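Cytochrome C3 (Desulfovibrio desulfuricans, PDB 1UP9) carries four covalently bound heme c groups in a single chain and probably serves in electron transfer. Local coordinates at residues P8-V11 / K16-M19; F20-H25 / T32-V37; Y66-R71 / T77-C82. All blocks are in the same frame, centred on the assembly; numbering follows the deposited sequence. Where two conformers were deposited one is given.

Three short-range closures follow one another along the chain, and none nests within or crosses another. From the N terminus, interaction 1 closes the turn of the hairpin formed by strands 9-12 and 17-20. Interaction 2 begins at the end of that second strand and spans a loop to helix 30-33; Val9 O and Phe20 N, 2.8 Å apart, link it to the hairpin. Interaction 3 closes the connection between helices 64-69 and 79-89, and meets interaction 2 where Thr32 packs on Thr77. Interactions 1 and 3 do not touch, yet both line the same heme. Interaction 2 is joined through a heme iron, the other two by direct hydrogen bonds beside that shared heme.

Interaction 1: residues P8-V11 / K16-M19; sequences PVEV and KTVM. With HEC (heme c), chain E.
Three successive torsions close to -60° curl the Met19 side chain back over the neighbouring strand, bringing SD to 3.6 Å from Glu10 CG. Glu10 starts with CG anti to its carbonyl carbon (chi1 -71°) and runs extended beyond it, crossing both neighbours obliquely so that CG touches the Met19 sulfur and the Thr17 methyl alike. Its carboxylate ends beside that methyl, OE2 lying 3.4 Å from Thr17 CG2, while Met19 CE comes close to Pro8 O. This largely exposed layer is one face of a beta hairpin, the small two-stranded antiparallel sheet of the cytochrome c3 fold. Val11 and Val18 form its hydrogen-bonded pair: Val11 N donates to Val18 O at 2.7 Å, and Val18 N returns a bond of 3.0 Å to Val11 O. Glu10 and Met19 form the adjacent non-hydrogen-bonded pair, where Met19 CA also directs a C-H toward Val9 O. The valine face of the sheet is buried against a heme. Val18 sets CG2 3.5 Å from HEC C2D, and Val11 CG1 meets the methyl carbon HEC CMD at 3.8 Å; Val18 also touches His106, an axial ligand of that heme. In the modelled conformer Lys16 lies extended over the face of pyrrole A, with CD 3.5 Å from HEC C2A. Its backbone N donates a 2.9 Å hydrogen bond to the propionate oxygen HEC O1A, while Ser14 and Gln15 supply further bonds to the same cofactor.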
loop_
_atom_site.group_PDB
_atom_site.type_symbol
_atom_site.label_atom_id
_atom_site.label_comp_id
_atom_site.label_asym_id
_atom_site.label_seq_id
_atom_site.Cartn_x
_atom_site.Cartn_y
_atom_site.Cartn_z
ATOM N N PRO A 8 0.295 -7.141 -12.118
ATOM C CA PRO A 8 -0.068 -5.943 -11.375
ATOM C C PRO A 8 -1.588 -5.816 -11.257
ATOM O O PRO A 8 -2.300 -6.145 -12.199
ATOM C CB PRO A 8 0.555 -4.833 -12.226
ATOM C CG PRO A 8 1.738 -5.516 -12.895
ATOM C CD PRO A 8 1.152 -6.851 -13.320
ATOM N N VAL A 9 -2.052 -5.368 -10.105
ATOM C CA VAL A 9 -3.490 -5.165 -9.866
ATOM C C VAL A 9 -3.800 -3.718 -9.599
ATOM O O VAL A 9 -2.931 -2.981 -9.086
ATOM C CB VAL A 9 -3.997 -6.015 -8.687
ATOM C CG1 VAL A 9 -3.824 -7.494 -9.043
ATOM C CG2 VAL A 9 -3.262 -5.750 -7.373
ATOM N N GLU A 10 -5.016 -3.270 -9.894
ATOM C CA GLU A 10 -5.377 -1.891 -9.635
ATOM C C GLU A 10 -5.585 -1.571 -8.153
ATOM O O GLU A 10 -6.295 -2.296 -7.430
ATOM C CB GLU A 10 -6.744 -1.551 -10.305
ATOM C CG GLU A 10 -6.639 -1.480 -11.817
ATOM C CD GLU A 10 -7.762 -0.759 -12.533
ATOM O OE1 GLU A 10 -8.805 -1.482 -12.442
ATOM O OE2 GLU A 10 -7.708 0.322 -13.224
ATOM N N VAL A 11 -5.096 -0.456 -7.693
ATOM C CA VAL A 11 -5.479 0.114 -6.408
ATOM C C VAL A 11 -6.174 1.434 -6.753
ATOM O O VAL A 11 -5.526 2.414 -7.110
ATOM C CB VAL A 11 -4.276 0.362 -5.492
ATOM C CG1 VAL A 11 -4.783 0.779 -4.100
ATOM C CG2 VAL A 11 -3.383 -0.852 -5.337
ATOM N N LYS A 16 -7.308 8.584 -8.943
ATOM C CA LYS A 16 -6.124 7.979 -9.541
ATOM C C LYS A 16 -6.202 6.476 -9.323
ATOM O O LYS A 16 -6.775 6.051 -8.311
ATOM C CB LYS A 16 -4.805 8.461 -8.941
ATOM C CG LYS A 16 -4.484 9.922 -9.164
ATOM C CD LYS A 16 -3.067 10.188 -8.574
ATOM C CE LYS A 16 -2.643 11.638 -8.725
ATOM N NZ LYS A 16 -1.209 11.885 -8.412
ATOM N N THR A 17 -5.624 5.737 -10.248
ATOM C CA THR A 17 -5.445 4.302 -9.996
ATOM C C THR A 17 -3.949 4.015 -10.070
ATOM O O THR A 17 -3.268 4.478 -10.993
ATOM C CB THR A 17 -6.216 3.484 -11.042
ATOM O OG1 THR A 17 -7.623 3.694 -10.844
ATOM C CG2 THR A 17 -5.883 2.015 -10.907
ATOM N N VAL A 18 -3.450 3.267 -9.086
ATOM C CA VAL A 18 -2.032 2.904 -9.085
ATOM C C VAL A 18 -1.995 1.379 -9.238
ATOM O O VAL A 18 -2.763 0.674 -8.581
ATOM C CB VAL A 18 -1.398 3.419 -7.788
ATOM C CG1 VAL A 18 -0.061 2.696 -7.529
ATOM C CG2 VAL A 18 -1.210 4.943 -7.802
ATOM N N MET A 19 -1.072 0.936 -10.093
ATOM C CA MET A 19 -0.915 -0.505 -10.205
ATOM C C MET A 19 0.057 -1.027 -9.144
ATOM O O MET A 19 1.147 -0.460 -8.935
ATOM C CB MET A 19 -0.431 -0.888 -11.600
ATOM C CG MET A 19 -1.389 -0.358 -12.682
ATOM S SD MET A 19 -3.099 -0.978 -12.549
ATOM C CE MET A 19 -2.907 -2.696 -13.026
HETATM FE FE HEC E . 0.244 8.303 -4.296
HETATM C CHA HEC E . -3.054 7.816 -5.043
HETATM C CHB HEC E . -0.385 11.632 -4.008
HETATM C CHC HEC E . 3.576 8.822 -3.841
HETATM C CHD HEC E . 0.743 4.936 -4.204
HETATM N NA HEC E . -1.348 9.474 -4.554
HETATM C C1A HEC E . -2.626 9.109 -4.922
HETATM C C2A HEC E . -3.462 10.264 -5.135
HETATM C C3A HEC E . -2.726 11.332 -4.827
HETATM C C4A HEC E . -1.425 10.861 -4.461
HETATM C CMA HEC E . -3.120 12.814 -4.817
HETATM C CAA HEC E . -4.921 10.170 -5.632
HETATM C CBA HEC E . -5.874 9.918 -4.461
HETATM C CGA HEC E . -7.266 9.540 -4.955
HETATM O O1A HEC E . -7.395 9.307 -6.175
HETATM O O2A HEC E . -8.164 9.463 -4.100
HETATM N NB HEC E . 1.366 9.907 -3.963
HETATM C C1B HEC E . 0.905 11.175 -3.743
HETATM C C2B HEC E . 1.999 11.966 -3.249
HETATM C C3B HEC E . 3.126 11.233 -3.277
HETATM C C4B HEC E . 2.748 9.917 -3.737
HETATM C CMB HEC E . 1.843 13.436 -2.832
HETATM C CAB HEC E . 4.577 11.608 -2.948
HETATM C CBB HEC E . 4.801 11.716 -1.425
HETATM N NC HEC E . 1.819 7.140 -4.098
HETATM C C1C HEC E . 3.159 7.526 -4.043
HETATM C C2C HEC E . 4.037 6.382 -4.154
HETATM C C3C HEC E . 3.242 5.310 -4.213
HETATM C C4C HEC E . 1.857 5.755 -4.161
HETATM C CMC HEC E . 5.573 6.494 -4.232
HETATM C CAC HEC E . 3.560 3.838 -4.366
HETATM C CBC HEC E . 4.514 3.307 -3.262
HETATM N ND HEC E . -0.946 6.711 -4.456
HETATM C C1D HEC E . -0.553 5.396 -4.328
HETATM C C2D HEC E . -1.717 4.551 -4.368
HETATM C C3D HEC E . -2.791 5.317 -4.651
HETATM C C4D HEC E . -2.301 6.693 -4.730
HETATM C CMD HEC E . -1.720 3.045 -4.156
HETATM C CAD HEC E . -4.250 4.886 -4.857
HETATM C CBD HEC E . -4.995 4.604 -3.525
HETATM C CGD HEC E . -5.288 5.867 -2.778
HETATM O O1D HEC E . -6.412 6.408 -2.899
HETATM O O2D HEC E . -4.375 6.374 -2.087
#

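Interaction 2: residues F20-H25 / T32-V37; sequences FPHAPH and TCHHLV. With HEC (heme c), chain B; SO4 (sulfate ion), chain F.
A heme iron gripped from both sides joins these segments: His22 NE2 and His34 NE2 each bind HEC FE at 2.0 Å. Across the porphyrin, His22 NE2 and His34 NE2 are 4.0 Å apart. Both imidazoles turn an edge toward the same meso carbon, CHA, which lies in the plane of each ring. This is the bis-histidine coordination of cytochrome c3, and Cys33 and His34 complete the CXXCH heme-attachment motif begun by Cys30. Cys33 SG makes the 1.8 Å thioether bond to HEC CAC. Phe20, with CG anti to its backbone N (chi1 172°), lies over the porphyrin beside His22: its CE2 is 3.3 Å from HEC CHD and stands over the centre of the His22 ring. Two further histidines serve other hemes. His25 ND1 donates to Pro21 O at 2.8 Å, nearly in line with the carbonyl, while NE2 binds iron opposite His83; His35 ND1 instead stands well above the carbonyl plane of its acceptor, Leu36 O, and its NE2 shares an iron with His52. The contact thus bridges from the end of strand 17-20, where Phe20 bonds back to Val9, to helix 30-33, whose Thr32 rests on Thr77 just ahead of helix 79-89.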
loop_
_atom_site.group_PDB
_atom_site.type_symbol
_atom_site.label_atom_id
_atom_site.label_comp_id
_atom_site.label_asym_id
_atom_site.label_seq_id
_atom_site.Cartn_x
_atom_site.Cartn_y
_atom_site.Cartn_z
ATOM N N PHE A 20 -0.371 -2.119 -8.508
ATOM C CA PHE A 20 0.444 -2.707 -7.447
ATOM C C PHE A 20 1.019 -4.048 -7.940
ATOM O O PHE A 20 0.229 -4.978 -8.260
ATOM C CB PHE A 20 -0.375 -2.899 -6.152
ATOM C CG PHE A 20 0.456 -3.688 -5.129
ATOM C CD1 PHE A 20 1.479 -3.100 -4.416
ATOM C CD2 PHE A 20 0.158 -5.048 -4.936
ATOM C CE1 PHE A 20 2.223 -3.840 -3.529
ATOM C CE2 PHE A 20 0.898 -5.795 -4.037
ATOM C CZ PHE A 20 1.926 -5.186 -3.333
ATOM N N PRO A 21 2.330 -4.206 -8.000
ATOM C CA PRO A 21 2.928 -5.487 -8.382
ATOM C C PRO A 21 3.291 -6.354 -7.184
ATOM O O PRO A 21 4.090 -5.900 -6.323
ATOM C CB PRO A 21 4.237 -5.030 -9.088
ATOM C CG PRO A 21 4.645 -3.773 -8.394
ATOM C CD PRO A 21 3.393 -3.194 -7.773
ATOM N N HIS A 22 2.745 -7.554 -7.083
ATOM C CA HIS A 22 3.117 -8.410 -5.970
ATOM C C HIS A 22 4.545 -8.924 -6.117
ATOM O O HIS A 22 5.194 -9.214 -5.079
ATOM C CB HIS A 22 2.190 -9.629 -5.799
ATOM C CG HIS A 22 0.943 -9.246 -5.066
ATOM N ND1 HIS A 22 -0.147 -8.621 -5.653
ATOM C CD2 HIS A 22 0.575 -9.387 -3.783
ATOM C CE1 HIS A 22 -1.112 -8.419 -4.757
ATOM N NE2 HIS A 22 -0.698 -8.880 -3.577
ATOM N N ALA A 23 5.119 -9.112 -7.313
ATOM C CA ALA A 23 6.374 -9.836 -7.460
ATOM C C ALA A 23 7.520 -9.204 -6.682
ATOM O O ALA A 23 8.248 -9.975 -6.027
ATOM C CB ALA A 23 6.792 -9.995 -8.907
ATOM N N PRO A 24 7.776 -7.903 -6.697
ATOM C CA PRO A 24 8.846 -7.312 -5.896
ATOM C C PRO A 24 8.677 -7.530 -4.401
ATOM O O PRO A 24 9.650 -7.321 -3.653
ATOM C CB PRO A 24 8.764 -5.813 -6.257
ATOM C CG PRO A 24 8.191 -5.826 -7.644
ATOM C CD PRO A 24 7.113 -6.889 -7.570
ATOM N N HIS A 25 7.443 -7.886 -4.013
ATOM C CA HIS A 25 7.128 -8.025 -2.590
ATOM C C HIS A 25 7.084 -9.480 -2.199
ATOM O O HIS A 25 6.545 -9.805 -1.128
ATOM C CB HIS A 25 5.783 -7.320 -2.315
ATOM C CG HIS A 25 5.813 -5.859 -2.677
ATOM N ND1 HIS A 25 5.349 -5.404 -3.909
ATOM C CD2 HIS A 25 6.291 -4.778 -2.052
ATOM C CE1 HIS A 25 5.510 -4.103 -3.989
ATOM N NE2 HIS A 25 6.106 -3.688 -2.859
ATOM N N THR A 32 1.868 -8.503 6.355
ATOM C CA THR A 32 2.315 -7.115 6.544
ATOM C C THR A 32 1.320 -6.142 5.943
ATOM O O THR A 32 1.038 -5.071 6.510
ATOM C CB THR A 32 3.668 -6.961 5.847
ATOM O OG1 THR A 32 4.590 -7.769 6.621
ATOM C CG2 THR A 32 4.094 -5.497 5.832
ATOM N N CYS A 33 0.792 -6.528 4.771
ATOM C CA CYS A 33 -0.166 -5.676 4.055
ATOM C C CYS A 33 -1.608 -6.095 4.337
ATOM O O CYS A 33 -2.416 -5.273 4.734
ATOM C CB CYS A 33 0.128 -5.730 2.547
ATOM S SG CYS A 33 1.817 -5.129 2.261
ATOM N N HIS A 34 -1.835 -7.374 4.076
ATOM C CA HIS A 34 -3.162 -7.962 4.321
ATOM C C HIS A 34 -3.247 -8.303 5.789
ATOM O O HIS A 34 -3.208 -9.468 6.212
ATOM C CB HIS A 34 -3.341 -9.199 3.462
ATOM C CG HIS A 34 -3.273 -8.905 1.997
ATOM N ND1 HIS A 34 -4.309 -8.308 1.288
ATOM C CD2 HIS A 34 -2.300 -9.149 1.086
ATOM C CE1 HIS A 34 -3.952 -8.195 0.003
ATOM N NE2 HIS A 34 -2.739 -8.689 -0.140
ATOM N N HIS A 35 -3.333 -7.261 6.621
ATOM C CA HIS A 35 -3.186 -7.450 8.047
ATOM C C HIS A 35 -4.437 -8.140 8.603
ATOM O O HIS A 35 -5.522 -8.126 8.013
ATOM C CB HIS A 35 -2.968 -6.131 8.752
ATOM C CG HIS A 35 -4.055 -5.141 8.529
ATOM N ND1 HIS A 35 -5.208 -5.179 9.275
ATOM C CD2 HIS A 35 -4.184 -4.114 7.651
ATOM C CE1 HIS A 35 -6.005 -4.202 8.859
ATOM N NE2 HIS A 35 -5.427 -3.528 7.879
ATOM N N LEU A 36 -4.279 -8.762 9.774
ATOM C CA LEU A 36 -5.448 -9.354 10.419
ATOM C C LEU A 36 -6.498 -8.295 10.756
ATOM O O LEU A 36 -6.188 -7.134 11.071
ATOM C CB LEU A 36 -5.029 -10.088 11.720
ATOM C CG LEU A 36 -3.996 -11.208 11.527
ATOM C CD1 LEU A 36 -3.729 -11.871 12.889
ATOM C CD2 LEU A 36 -4.389 -12.228 10.474
ATOM N N VAL A 37 -7.769 -8.672 10.732
ATOM C CA VAL A 37 -8.844 -7.800 11.192
ATOM C C VAL A 37 -9.724 -8.629 12.110
ATOM O O VAL A 37 -10.149 -9.730 11.742
ATOM C CB VAL A 37 -9.668 -7.294 9.986
ATOM C CG1 VAL A 37 -10.854 -6.501 10.471
ATOM C CG2 VAL A 37 -8.787 -6.464 9.048
HETATM FE FE HEC B . -1.731 -8.827 -1.853
HETATM C CHA HEC B . -4.267 -7.585 -3.794
HETATM C CHB HEC B . -3.114 -11.860 -1.953
HETATM C CHC HEC B . 1.089 -10.117 -0.371
HETATM C CHD HEC B . -0.643 -5.646 -1.123
HETATM N NA HEC B . -3.336 -9.599 -2.766
HETATM C C1A HEC B . -4.342 -8.929 -3.472
HETATM C C2A HEC B . -5.415 -9.849 -3.791
HETATM C C3A HEC B . -5.065 -11.044 -3.298
HETATM C C4A HEC B . -3.792 -10.889 -2.626
HETATM C CMA HEC B . -5.815 -12.387 -3.412
HETATM C CAA HEC B . -6.699 -9.479 -4.529
HETATM C CBA HEC B . -7.771 -8.995 -3.525
HETATM C CGA HEC B . -7.498 -7.590 -3.012
HETATM O O1A HEC B . -7.146 -7.470 -1.807
HETATM O O2A HEC B . -7.651 -6.666 -3.859
HETATM N NB HEC B . -1.115 -10.654 -1.350
HETATM C C1B HEC B . -1.860 -11.805 -1.409
HETATM C C2B HEC B . -1.123 -12.910 -0.817
HETATM C C3B HEC B . 0.070 -12.411 -0.418
HETATM C C4B HEC B . 0.063 -10.996 -0.701
HETATM C CMB HEC B . -1.664 -14.337 -0.744
HETATM C CAB HEC B . 1.268 -13.108 0.211
HETATM C CBB HEC B . 1.763 -14.303 -0.646
HETATM N NC HEC B . -0.137 -8.043 -0.950
HETATM C C1C HEC B . 0.955 -8.736 -0.407
HETATM C C2C HEC B . 1.904 -7.809 0.152
HETATM C C3C HEC B . 1.402 -6.604 -0.023
HETATM C C4C HEC B . 0.151 -6.711 -0.719
HETATM C CMC HEC B . 3.174 -8.300 0.857
HETATM C CAC HEC B . 1.958 -5.253 0.454
HETATM C CBC HEC B . 3.449 -4.992 0.100
HETATM N ND HEC B . -2.360 -6.994 -2.339
HETATM C C1D HEC B . -1.773 -5.803 -1.914
HETATM C C2D HEC B . -2.529 -4.699 -2.473
HETATM C C3D HEC B . -3.535 -5.214 -3.216
HETATM C C4D HEC B . -3.438 -6.659 -3.149
HETATM C CMD HEC B . -2.189 -3.242 -2.224
HETATM C CAD HEC B . -4.617 -4.441 -3.981
HETATM C CBD HEC B . -5.889 -4.328 -3.108
HETATM C CGD HEC B . -6.891 -3.307 -3.581
HETATM O O1D HEC B . -7.382 -2.585 -2.689
HETATM O O2D HEC B . -7.158 -3.222 -4.763
HETATM S S SO4 F . 3.276 -8.462 -10.385
HETATM O O1 SO4 F . 4.793 -8.344 -9.930
HETATM O O2 SO4 F . 3.142 -9.851 -10.809
HETATM O O3 SO4 F . 2.396 -8.122 -9.492
HETATM O O4 SO4 F . 3.179 -7.755 -11.630
#

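Interaction 3: residues Y66-R71 / T77-C82; sequences YVVHAR and TSCLAC. Unlike the reference sequence in segment 66-71: Arg71 (reference Lys). With HEC (heme c), chain E.
The imidazole of His69 carries Val68 CG1 3.4 Å above one face, toward the rim, and has the heme meso carbon CHA in plane at its edge; Leu80 CD2 approaches obliquely, 4.3 Å from His69 CD2, while the nearby Tyr66 ring has Ala70 CB over one face. Tyr65 stacks with the imidazole and accepts a hydrogen bond from ND1 through its backbone oxygen, orienting NE2 toward HEC FE at 2.0 Å, where His106 is the second axial ligand. Here the end of helix 64-69 meets the N-capped start of helix 79-89, which bears a CXXCH heme-attachment motif: Cys79 and Cys82, followed by His83, are covalently linked to another heme. Polar bonds fasten the junction. Leu80 N donates to Val68 O at 3.1 Å, nearly in line with the carbonyl. Ser78 is the N-cap: chi1 of 74° places OG where it can donate to Ala70 O at 2.7 Å and also accept from Ala81 N at 3.0 Å, so one hydroxyl both caps the second helix and holds the chain leaving the first. Val68 CG1 packs 3.8 Å from Cys79 SG. A water bridges Val67 O and Cys79 N, its oxygen 2.9 Å from that nitrogen.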
loop_
_atom_site.group_PDB
_atom_site.type_symbol
_atom_site.label_atom_id
_atom_site.label_comp_id
_atom_site.label_asym_id
_atom_site.label_seq_id
_atom_site.Cartn_x
_atom_site.Cartn_y
_atom_site.Cartn_z
ATOM N N TYR A 66 -4.317 7.758 3.353
ATOM C CA TYR A 66 -3.491 7.804 4.566
ATOM C C TYR A 66 -2.775 6.489 4.753
ATOM O O TYR A 66 -1.599 6.392 5.052
ATOM C CB TYR A 66 -4.406 8.083 5.768
ATOM C CG TYR A 66 -3.658 8.322 7.040
ATOM C CD1 TYR A 66 -2.896 9.443 7.235
ATOM C CD2 TYR A 66 -3.763 7.362 8.042
ATOM C CE1 TYR A 66 -2.241 9.583 8.442
ATOM C CE2 TYR A 66 -3.114 7.513 9.236
ATOM C CZ TYR A 66 -2.351 8.629 9.420
ATOM O OH TYR A 66 -1.723 8.736 10.645
ATOM N N VAL A 67 -3.497 5.357 4.562
ATOM C CA VAL A 67 -2.858 4.071 4.848
ATOM C C VAL A 67 -1.855 3.703 3.761
ATOM O O VAL A 67 -0.986 2.853 4.009
ATOM C CB VAL A 67 -3.830 2.897 5.088
ATOM C CG1 VAL A 67 -4.825 3.224 6.195
ATOM C CG2 VAL A 67 -4.575 2.462 3.820
ATOM N N VAL A 68 -1.909 4.348 2.603
ATOM C CA VAL A 68 -0.863 4.140 1.588
ATOM C C VAL A 68 0.310 5.052 1.854
ATOM O O VAL A 68 1.476 4.655 1.725
ATOM C CB VAL A 68 -1.514 4.421 0.223
ATOM C CG1 VAL A 68 -0.453 4.664 -0.849
ATOM C CG2 VAL A 68 -2.465 3.281 -0.134
ATOM N N HIS A 69 0.085 6.341 2.149
ATOM C CA HIS A 69 1.106 7.356 2.012
ATOM C C HIS A 69 1.666 7.818 3.380
ATOM O O HIS A 69 2.727 8.469 3.359
ATOM C CB HIS A 69 0.573 8.604 1.294
ATOM C CG HIS A 69 0.110 8.382 -0.117
ATOM N ND1 HIS A 69 -1.178 7.984 -0.402
ATOM C CD2 HIS A 69 0.711 8.541 -1.317
ATOM C CE1 HIS A 69 -1.309 7.877 -1.736
ATOM N NE2 HIS A 69 -0.171 8.217 -2.326
ATOM N N ALA A 70 1.011 7.530 4.496
ATOM C CA ALA A 70 1.496 8.075 5.745
ATOM C C ALA A 70 2.875 7.502 6.061
ATOM O O ALA A 70 3.122 6.329 5.867
ATOM C CB ALA A 70 0.568 7.762 6.905
ATOM N N ARG A 71 3.701 8.411 6.568
ATOM C CA ARG A 71 4.989 7.907 7.045
ATOM C C ARG A 71 4.994 7.999 8.574
ATOM O O ARG A 71 6.042 7.887 9.177
ATOM C CB ARG A 71 6.103 8.679 6.367
ATOM N N THR A 77 2.006 -1.354 8.499
ATOM C CA THR A 77 2.995 -0.701 7.662
ATOM C C THR A 77 2.352 -0.232 6.366
ATOM O O THR A 77 1.760 -1.013 5.598
ATOM C CB THR A 77 4.125 -1.712 7.344
ATOM O OG1 THR A 77 4.741 -2.084 8.603
ATOM C CG2 THR A 77 5.212 -1.115 6.486
ATOM N N SER A 78 2.469 1.062 6.087
ATOM C CA SER A 78 2.057 1.646 4.828
ATOM C C SER A 78 3.136 1.498 3.756
ATOM O O SER A 78 4.302 1.215 3.973
ATOM C CB SER A 78 1.751 3.155 5.000
ATOM O OG SER A 78 3.035 3.781 5.124
ATOM N N CYS A 79 2.679 1.722 2.504
ATOM C CA CYS A 79 3.598 1.646 1.368
ATOM C C CYS A 79 4.776 2.591 1.572
ATOM O O CYS A 79 5.925 2.172 1.406
ATOM C CB CYS A 79 2.923 2.072 0.056
ATOM S SG CYS A 79 1.261 1.349 -0.242
ATOM N N LEU A 80 4.471 3.858 1.884
ATOM C CA LEU A 80 5.570 4.834 1.949
ATOM C C LEU A 80 6.427 4.612 3.179
ATOM O O LEU A 80 7.621 4.943 3.129
ATOM C CB LEU A 80 5.028 6.274 1.926
ATOM C CG LEU A 80 4.795 6.887 0.570
ATOM C CD1 LEU A 80 6.144 7.194 -0.084
ATOM C CD2 LEU A 80 4.009 5.976 -0.333
ATOM N N ALA A 81 5.875 4.054 4.277
ATOM C CA ALA A 81 6.730 3.787 5.453
ATOM C C ALA A 81 7.780 2.772 5.112
ATOM O O ALA A 81 8.971 2.925 5.368
ATOM C CB ALA A 81 5.871 3.285 6.594
ATOM N N CYS A 82 7.364 1.656 4.501
ATOM C CA CYS A 82 8.384 0.655 4.173
ATOM C C CYS A 82 9.281 1.138 3.074
ATOM O O CYS A 82 10.503 0.991 3.163
ATOM C CB CYS A 82 7.718 -0.679 3.741
ATOM S SG CYS A 82 9.040 -1.879 3.388
HETATM FE FE HEC E . 0.244 8.303 -4.296
HETATM C CHA HEC E . -3.054 7.816 -5.043
HETATM C CHB HEC E . -0.385 11.632 -4.008
HETATM C CHC HEC E . 3.576 8.822 -3.841
HETATM C CHD HEC E . 0.743 4.936 -4.204
HETATM N NA HEC E . -1.348 9.474 -4.554
HETATM C C1A HEC E . -2.626 9.109 -4.922
HETATM C C2A HEC E . -3.462 10.264 -5.135
HETATM C C3A HEC E . -2.726 11.332 -4.827
HETATM C C4A HEC E . -1.425 10.861 -4.461
HETATM C CMA HEC E . -3.120 12.814 -4.817
HETATM C CAA HEC E . -4.921 10.170 -5.632
HETATM C CBA HEC E . -5.874 9.918 -4.461
HETATM C CGA HEC E . -7.266 9.540 -4.955
HETATM O O1A HEC E . -7.395 9.307 -6.175
HETATM O O2A HEC E . -8.164 9.463 -4.100
HETATM N NB HEC E . 1.366 9.907 -3.963
HETATM C C1B HEC E . 0.905 11.175 -3.743
HETATM C C2B HEC E . 1.999 11.966 -3.249
HETATM C C3B HEC E . 3.126 11.233 -3.277
HETATM C C4B HEC E . 2.748 9.917 -3.737
HETATM C CMB HEC E . 1.843 13.436 -2.832
HETATM C CAB HEC E . 4.577 11.608 -2.948
HETATM C CBB HEC E . 4.801 11.716 -1.425
HETATM N NC HEC E . 1.819 7.140 -4.098
HETATM C C1C HEC E . 3.159 7.526 -4.043
HETATM C C2C HEC E . 4.037 6.382 -4.154
HETATM C C3C HEC E . 3.242 5.310 -4.213
HETATM C C4C HEC E . 1.857 5.755 -4.161
HETATM C CMC HEC E . 5.573 6.494 -4.232
HETATM C CAC HEC E . 3.560 3.838 -4.366
HETATM C CBC HEC E . 4.514 3.307 -3.262
HETATM N ND HEC E . -0.946 6.711 -4.456
HETATM C C1D HEC E . -0.553 5.396 -4.328
HETATM C C2D HEC E . -1.717 4.551 -4.368
HETATM C C3D HEC E . -2.791 5.317 -4.651
HETATM C C4D HEC E . -2.301 6.693 -4.730
HETATM C CMD HEC E . -1.720 3.045 -4.156
HETATM C CAD HEC E . -4.250 4.886 -4.857
HETATM C CBD HEC E . -4.995 4.604 -3.525
HETATM C CGD HEC E . -5.288 5.867 -2.778
HETATM O O1D HEC E . -6.412 6.408 -2.899
HETATM O O2D HEC E . -4.375 6.374 -2.087
HETATM O O HOH W 1 -0.123 0.855 2.723
#